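Side-chain contact in iron Transport-associated domain protein (Bacillus anthracis, PDB 4H8Q), which binds heme through a NEAT domain and, as an anthrax hemophore, probably extracts it from methemoglobin for iron uptake: residues Ser80-Lys83 against Ala84-Thr87. The protein carries 1 engineered substitution. Numbering follows the deposited sequence.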
loop_
_atom_site.group_PDB
_atom_site.type_symbol
_atom_site.label_atom_id
_atom_site.label_comp_id
_atom_site.label_asym_id
_atom_site.label_seq_id
_atom_site.Cartn_x
_atom_site.Cartn_y
_atom_site.Cartn_z
ATOM N N SER A 80 12.244 4.802 -0.066
ATOM C CA SER A 80 12.677 6.004 0.619
ATOM C C SER A 80 12.055 6.098 1.992
ATOM O O SER A 80 10.996 5.515 2.255
ATOM C CB SER A 80 12.378 7.270 -0.183
ATOM O OG SER A 80 10.989 7.509 -0.285
ATOM N N GLU A 81 12.744 6.823 2.864
ATOM C CA GLU A 81 12.244 7.139 4.193
ATOM C C GLU A 81 12.496 8.608 4.481
ATOM O O GLU A 81 13.532 9.162 4.095
ATOM C CB GLU A 81 12.942 6.290 5.251
ATOM C CG GLU A 81 12.687 4.804 5.146
ATOM C CD GLU A 81 13.303 4.030 6.300
ATOM O OE1 GLU A 81 13.022 2.819 6.429
ATOM O OE2 GLU A 81 14.068 4.639 7.078
ATOM N N ASP A 82 11.539 9.238 5.148
ATOM C CA ASP A 82 11.697 10.606 5.616
ATOM C C ASP A 82 11.498 10.576 7.121
ATOM O O ASP A 82 10.365 10.638 7.601
ATOM C CB ASP A 82 10.654 11.510 4.966
ATOM C CG ASP A 82 10.820 12.974 5.345
ATOM O OD1 ASP A 82 11.405 13.255 6.413
ATOM O OD2 ASP A 82 10.349 13.841 4.577
ATOM N N LYS A 83 12.599 10.458 7.861
ATOM C CA LYS A 83 12.527 10.330 9.316
ATOM C C LYS A 83 11.902 11.550 9.982
ATOM O O LYS A 83 11.186 11.423 10.979
ATOM C CB LYS A 83 13.910 10.059 9.910
ATOM C CG LYS A 83 14.502 8.718 9.520
ATOM C CD LYS A 83 13.643 7.570 10.017
ATOM C CE LYS A 83 14.195 6.228 9.569
ATOM N NZ LYS A 83 15.603 6.019 10.004
ATOM N N ALA A 84 12.168 12.730 9.433
ATOM C CA ALA A 84 11.603 13.965 9.966
ATOM C C ALA A 84 10.081 13.993 9.853
ATOM O O ALA A 84 9.391 14.428 10.774
ATOM C CB ALA A 84 12.214 15.180 9.264
ATOM N N ALA A 85 9.557 13.528 8.724
ATOM C CA ALA A 85 8.114 13.523 8.507
ATOM C C ALA A 85 7.475 12.260 9.072
ATOM O O ALA A 85 6.251 12.163 9.144
ATOM C CB ALA A 85 7.797 13.651 7.025
ATOM N N ASN A 86 8.310 11.309 9.477
ATOM C CA ASN A 86 7.835 9.995 9.904
ATOM C C ASN A 86 6.945 9.377 8.826
ATOM O O ASN A 86 5.818 8.958 9.095
ATOM C CB ASN A 86 7.077 10.095 11.229
ATOM C CG ASN A 86 6.746 8.727 11.824
ATOM O OD1 ASN A 86 7.399 7.731 11.524
ATOM N ND2 ASN A 86 5.732 8.690 12.698
ATOM N N THR A 87 7.457 9.348 7.601
ATOM C CA THR A 87 6.783 8.668 6.501
ATOM C C THR A 87 7.800 7.813 5.767
ATOM O O THR A 87 9.010 7.991 5.929
ATOM C CB THR A 87 6.170 9.659 5.491
ATOM O OG1 THR A 87 7.217 10.465 4.924
ATOM C CG2 THR A 87 5.124 10.553 6.153
#
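D82 and T87 pair antiparallel through two backbone hydrogen bonds, D82 N to T87 O at 2.9 Å and T87 N to D82 O at 3.2 Å. The D82 carboxylate adds a third bond by turning into the loop: with CG anti to the backbone N (chi1 -176°), OD1 comes within 3.0 Å of A85 N, which meets it from above the carboxylate plane. A84 N lies 3.2 Å from the same oxygen. A85 N also gives D82 O a weak bond, and N86 N a weak one to K83 O. A85 CB packs over the same face of the carboxylate, 3.5 Å from D82 CG, while T87 OG1 lies alongside D82 CB on the same face of the hairpin. N86, in a left-handed backbone conformation (53/51°), faces D82 together with T87, which makes a G1 beta bulge. K83 folds back, bent at chi2 and chi4, to a long salt bridge with E81 (NZ to OE2, 3.6 Å). This exposed hairpin end links strand 72-82 to strand 87-94 in the antiparallel barrel; N86 OD1 accepts a hydrogen bond from E60 N, tying the turn to the segment before strand 62-69.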